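Putative metal-dependent isothiocyanate hydrolase SaxA (Pectobacterium carotovorum, PDB 6BRM) probably hydrolyses isothiocyanates with the help of two bound zinc ions, as a bacterial member of the metallo-beta-lactamase superfamily. Local coordinates at residues I6-L11 / M222-H227; L230-L235 / P251-T256. All blocks are in the same frame, centred on the assembly; numbering follows the deposited sequence.

Contact 1 of 2, residues I6-L11 / M222-H227; sequences IRNATL and MESINH
Asn8 and Ser224 carry this buried contact, and their side chains meet at the roots. Asn8 CB packs on Ser224 CB at 3.6 Å. Asn8 sits in the type II' turn from Arg7 to Thr10 that joins strands 2-7 and 10-15. Ile6 and Arg7 both face Thr10, a classic beta bulge at the base of the turn. Ser224 belongs to the loop after strand 216-220. Its CB points at the turn, and OG lies beside its own backbone N (chi1 -54°). This puts OG 3.0 Å from Asn8 N.

The Asn8 amide group turns away from that hydroxyl. CG is anti to the backbone N (chi1 -158°), and OD1 passes Ser224 CB at 3.9 Å. OD1 also comes to 4.0 Å from Met222 N, while the Met222 side chain starts away from the turn and packs on Arg232 and Leu235 of helix 232-241. Asn8 ND2 is hydrogen-bonded to Asp71 O.

Asp71 and His221 both bind the second zinc ion, and the Asn8 side chain touches His221. This places Asn8 in the second shell, probably steadying the backbone of Asp71. With Ser224 packed on its CB, the bond links the 6-11 turn to the zinc site.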
loop_
_atom_site.group_PDB
_atom_site.type_symbol
_atom_site.label_atom_id
_atom_site.label_comp_id
_atom_site.label_asym_id
_atom_site.label_seq_id
_atom_site.Cartn_x
_atom_site.Cartn_y
_atom_site.Cartn_z
ATOM N N ILE B 6 26.917 2.245 -7.502
ATOM C CA ILE B 6 27.657 3.499 -7.702
ATOM C C ILE B 6 27.825 4.173 -6.335
ATOM O O ILE B 6 28.887 4.049 -5.729
ATOM C CB ILE B 6 26.975 4.416 -8.754
ATOM C CG1 ILE B 6 26.937 3.734 -10.132
ATOM C CG2 ILE B 6 27.672 5.771 -8.843
ATOM C CD1 ILE B 6 28.271 3.620 -10.850
ATOM N N ARG B 7 26.784 4.855 -5.847
ATOM C CA ARG B 7 26.765 5.432 -4.493
ATOM C C ARG B 7 25.329 5.803 -4.104
ATOM O O ARG B 7 24.594 6.369 -4.915
ATOM C CB ARG B 7 27.705 6.648 -4.376
ATOM C CG ARG B 7 27.366 7.832 -5.278
ATOM C CD ARG B 7 26.783 9.023 -4.518
ATOM N NE ARG B 7 27.817 9.993 -4.142
ATOM C CZ ARG B 7 28.312 10.954 -4.931
ATOM N NH1 ARG B 7 27.891 11.116 -6.185
ATOM N NH2 ARG B 7 29.252 11.772 -4.459
ATOM N N ASN B 8 24.947 5.478 -2.868
ATOM C CA ASN B 8 23.559 5.580 -2.387
ATOM C C ASN B 8 22.662 4.628 -3.210
ATOM O O ASN B 8 23.025 3.458 -3.360
ATOM C CB ASN B 8 23.081 7.049 -2.362
ATOM C CG ASN B 8 21.918 7.280 -1.401
ATOM O OD1 ASN B 8 21.945 6.843 -0.247
ATOM N ND2 ASN B 8 20.892 7.975 -1.877
ATOM N N ALA B 9 21.518 5.090 -3.729
ATOM C CA ALA B 9 20.634 4.264 -4.557
ATOM C C ALA B 9 20.977 4.352 -6.046
ATOM O O ALA B 9 20.304 3.726 -6.872
ATOM C CB ALA B 9 19.185 4.665 -4.331
ATOM N N THR B 10 22.004 5.133 -6.388
ATOM C CA THR B 10 22.484 5.222 -7.759
ATOM C C THR B 10 23.160 3.908 -8.155
ATOM O O THR B 10 23.961 3.353 -7.395
ATOM C CB THR B 10 23.463 6.397 -7.939
ATOM O OG1 THR B 10 22.895 7.578 -7.358
ATOM C CG2 THR B 10 23.760 6.652 -9.413
ATOM N N LEU B 11 22.799 3.409 -9.336
ATOM C CA LEU B 11 23.352 2.164 -9.864
ATOM C C LEU B 11 23.100 2.054 -11.361
ATOM O O LEU B 11 22.129 2.622 -11.871
ATOM C CB LEU B 11 22.766 0.954 -9.124
ATOM C CG LEU B 11 21.265 0.917 -8.800
ATOM C CD1 LEU B 11 20.468 0.268 -9.920
ATOM C CD2 LEU B 11 21.022 0.177 -7.491
ATOM N N MET B 222 23.261 3.437 1.444
ATOM C CA MET B 222 23.948 3.727 2.721
ATOM C C MET B 222 25.402 4.198 2.563
ATOM O O MET B 222 26.052 3.901 1.561
ATOM C CB MET B 222 23.870 2.521 3.664
ATOM C CG MET B 222 24.398 1.214 3.104
ATOM S SD MET B 222 24.022 -0.181 4.191
ATOM C CE MET B 222 24.508 -1.537 3.133
ATOM N N GLU B 223 25.886 4.934 3.570
ATOM C CA GLU B 223 27.230 5.554 3.588
ATOM C C GLU B 223 27.437 6.533 2.428
ATOM O O GLU B 223 28.421 6.449 1.683
ATOM C CB GLU B 223 28.337 4.494 3.615
ATOM C CG GLU B 223 28.225 3.513 4.771
ATOM C CD GLU B 223 29.445 2.622 4.905
ATOM O OE1 GLU B 223 30.082 2.300 3.881
ATOM O OE2 GLU B 223 29.762 2.229 6.042
ATOM N N SER B 224 26.487 7.456 2.294
ATOM C CA SER B 224 26.448 8.415 1.180
ATOM C C SER B 224 25.833 9.751 1.586
ATOM O O SER B 224 26.348 10.802 1.205
ATOM C CB SER B 224 25.666 7.837 0.007
ATOM O OG SER B 224 26.176 6.576 -0.383
ATOM N N ILE B 225 24.711 9.709 2.306
ATOM C CA ILE B 225 24.174 10.886 2.994
ATOM C C ILE B 225 24.154 10.602 4.498
ATOM O O ILE B 225 23.848 9.482 4.916
ATOM C CB ILE B 225 22.784 11.315 2.451
ATOM C CG1 ILE B 225 21.678 10.316 2.824
ATOM C CG2 ILE B 225 22.848 11.498 0.936
ATOM C CD1 ILE B 225 20.333 10.627 2.198
ATOM N N ASN B 226 24.486 11.615 5.301
ATOM C CA ASN B 226 24.652 11.445 6.758
ATOM C C ASN B 226 23.406 10.986 7.534
ATOM O O ASN B 226 23.532 10.439 8.632
ATOM C CB ASN B 226 25.230 12.726 7.401
ATOM C CG ASN B 226 24.269 13.910 7.360
ATOM O OD1 ASN B 226 23.397 13.998 6.496
ATOM N ND2 ASN B 226 24.445 14.838 8.295
ATOM N N HIS B 227 22.222 11.192 6.961
ATOM C CA HIS B 227 20.958 10.846 7.623
ATOM C C HIS B 227 20.696 9.334 7.667
ATOM O O HIS B 227 19.953 8.864 8.529
ATOM C CB HIS B 227 19.793 11.577 6.954
ATOM C CG HIS B 227 19.993 13.057 6.863
ATOM N ND1 HIS B 227 19.819 13.900 7.939
ATOM C CD2 HIS B 227 20.379 13.842 5.829
ATOM C CE1 HIS B 227 20.074 15.142 7.568
ATOM N NE2 HIS B 227 20.418 15.134 6.293
#

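Contact 2 of 2, residues L230-L235 / P251-T256; sequences LTRAEL and PADGET
The two backbones stay well apart, with Arg232 CA and Pro251 CA, the nearest pair, 8.8 Å from each other. In this metallo-beta-lactamase fold, a salt bridge links the first turn of helix 232-241 to the type II turn Ala252-Glu255, which leads into strand 256-258. Thr231 holds the N-cap position of the helix. Within the turn, Glu255 N bonds back to Ala252 O, and Gly254 takes up a positive phi of 100°.

One long side chain spans the gap. Arg232 points its CB at the loop, and its chain bends at chi2 and chi3 to lay the guanidinium against Pro251 and Asp253. Asp253 OD1 comes in at the edge of the guanidinium, close to its plane. The carboxylate is turned steeply against that plane, by 72°. The hydrogen bond from Arg232 NH1 to Asp253 OD1 measures 2.7 Å but is bent, 119° at the hydrogen, and is weak. The attraction is therefore probably more electrostatic than directional.

Outside the pair, Arg232 also packs on Met222 and Ile250, and the Asp253 side chain touches Arg7. The contact joins the helix between strands 216-220 and 248-249 of the second sheet to the edge of the first. Pro251 O lies over one face of the guanidinium, 3.1 Å from Arg232 NH1, at an angle too poor for a hydrogen bond.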
loop_
_atom_site.group_PDB
_atom_site.type_symbol
_atom_site.label_atom_id
_atom_site.label_comp_id
_atom_site.label_asym_id
_atom_site.label_seq_id
_atom_site.Cartn_x
_atom_site.Cartn_y
_atom_site.Cartn_z
ATOM N N LEU B 230 22.655 3.440 9.130
ATOM C CA LEU B 230 23.146 2.056 9.070
ATOM C C LEU B 230 24.515 2.034 8.385
ATOM O O LEU B 230 24.697 2.662 7.343
ATOM C CB LEU B 230 22.151 1.166 8.308
ATOM C CG LEU B 230 21.963 -0.286 8.763
ATOM C CD1 LEU B 230 21.026 -1.013 7.807
ATOM C CD2 LEU B 230 23.282 -1.031 8.875
ATOM N N THR B 231 25.465 1.311 8.976
ATOM C CA THR B 231 26.826 1.180 8.449
ATOM C C THR B 231 27.017 -0.188 7.778
ATOM O O THR B 231 26.450 -1.182 8.229
ATOM C CB THR B 231 27.860 1.342 9.589
ATOM O OG1 THR B 231 27.468 2.426 10.443
ATOM C CG2 THR B 231 29.258 1.630 9.050
ATOM N N ARG B 232 27.802 -0.214 6.696
ATOM C CA ARG B 232 28.280 -1.460 6.045
ATOM C C ARG B 232 28.673 -2.538 7.057
ATOM O O ARG B 232 28.198 -3.675 6.984
ATOM C CB ARG B 232 29.501 -1.177 5.139
ATOM C CG ARG B 232 29.327 -1.462 3.648
ATOM C CD ARG B 232 28.404 -0.489 2.922
ATOM N NE ARG B 232 29.009 0.048 1.694
ATOM C CZ ARG B 232 28.348 0.557 0.648
ATOM N NH1 ARG B 232 29.033 1.011 -0.402
ATOM N NH2 ARG B 232 27.015 0.614 0.619
ATOM N N ALA B 233 29.545 -2.155 7.990
ATOM C CA ALA B 233 30.062 -3.050 9.030
ATOM C C ALA B 233 28.980 -3.601 9.962
ATOM O O ALA B 233 29.057 -4.759 10.370
ATOM C CB ALA B 233 31.138 -2.338 9.843
ATOM N N GLU B 234 27.986 -2.777 10.295
ATOM C CA GLU B 234 26.880 -3.200 11.160
ATOM C C GLU B 234 25.983 -4.247 10.491
ATOM O O GLU B 234 25.568 -5.204 11.144
ATOM C CB GLU B 234 26.026 -2.002 11.600
ATOM C CG GLU B 234 25.147 -2.297 12.816
ATOM C CD GLU B 234 24.009 -1.307 13.025
ATOM O OE1 GLU B 234 24.026 -0.206 12.432
ATOM O OE2 GLU B 234 23.086 -1.640 13.802
ATOM N N LEU B 235 25.675 -4.052 9.207
ATOM C CA LEU B 235 24.811 -4.977 8.459
ATOM C C LEU B 235 25.474 -6.336 8.226
ATOM O O LEU B 235 24.799 -7.367 8.273
ATOM C CB LEU B 235 24.390 -4.374 7.112
ATOM C CG LEU B 235 23.342 -5.150 6.297
ATOM C CD1 LEU B 235 21.993 -5.162 7.000
ATOM C CD2 LEU B 235 23.210 -4.569 4.898
ATOM N N PRO B 251 27.792 -4.494 -1.447
ATOM C CA PRO B 251 28.869 -4.105 -2.349
ATOM C C PRO B 251 29.498 -2.760 -1.996
ATOM O O PRO B 251 28.829 -1.880 -1.440
ATOM C CB PRO B 251 28.154 -3.996 -3.693
ATOM C CG PRO B 251 26.803 -3.486 -3.323
ATOM C CD PRO B 251 26.473 -4.144 -2.007
ATOM N N ALA B 252 30.775 -2.613 -2.341
ATOM C CA ALA B 252 31.465 -1.330 -2.245
ATOM C C ALA B 252 30.973 -0.404 -3.353
ATOM O O ALA B 252 30.296 -0.841 -4.287
ATOM C CB ALA B 252 32.971 -1.528 -2.350
ATOM N N ASP B 253 31.307 0.878 -3.237
ATOM C CA ASP B 253 31.029 1.843 -4.298
ATOM C C ASP B 253 31.926 1.532 -5.493
ATOM O O ASP B 253 33.152 1.546 -5.368
ATOM C CB ASP B 253 31.260 3.275 -3.805
ATOM C CG ASP B 253 30.166 3.757 -2.865
ATOM O OD1 ASP B 253 29.434 2.919 -2.296
ATOM O OD2 ASP B 253 30.035 4.984 -2.699
ATOM N N GLY B 254 31.304 1.225 -6.633
ATOM C CA GLY B 254 32.017 0.832 -7.855
ATOM C C GLY B 254 32.076 -0.663 -8.146
ATOM O O GLY B 254 32.474 -1.053 -9.247
ATOM N N GLU B 255 31.685 -1.503 -7.182
ATOM C CA GLU B 255 31.707 -2.962 -7.367
ATOM C C GLU B 255 30.544 -3.434 -8.247
ATOM O O GLU B 255 29.396 -3.042 -8.026
ATOM C CB GLU B 255 31.654 -3.691 -6.018
ATOM C CG GLU B 255 32.151 -5.132 -6.085
ATOM C CD GLU B 255 31.771 -5.959 -4.872
ATOM O OE1 GLU B 255 31.435 -7.149 -5.055
ATOM O OE2 GLU B 255 31.805 -5.429 -3.739
ATOM N N THR B 256 30.856 -4.279 -9.231
ATOM C CA THR B 256 29.861 -4.864 -10.131
ATOM C C THR B 256 29.610 -6.328 -9.758
ATOM O O THR B 256 30.563 -7.081 -9.553
ATOM C CB THR B 256 30.331 -4.793 -11.597
ATOM O OG1 THR B 256 30.676 -3.442 -11.929
ATOM C CG2 THR B 256 29.244 -5.281 -12.553
#

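How the contacts relate
The centres of the two contacts lie about 10 Å apart, on the same side of the chain's centre. Contact 1 closes at loop 222-227 before contact 2 opens at 230-235, and the chain then reaches 251-256 through helix 232-241 and strand 248-249. Contact 1 brings the turn after strand 2-7 to the loop after strand 216-220. Contact 2 brings the helix to the loop before strand 256-258, which pairs with strand 2-7. Both therefore bridge the two mixed sheets of the metallo-beta-lactamase fold. They also touch directly, through a Glu223 OE1-Arg232 NE salt bridge of 3.3 Å. Contact 1 borders the zinc site, while contact 2 lies farther out.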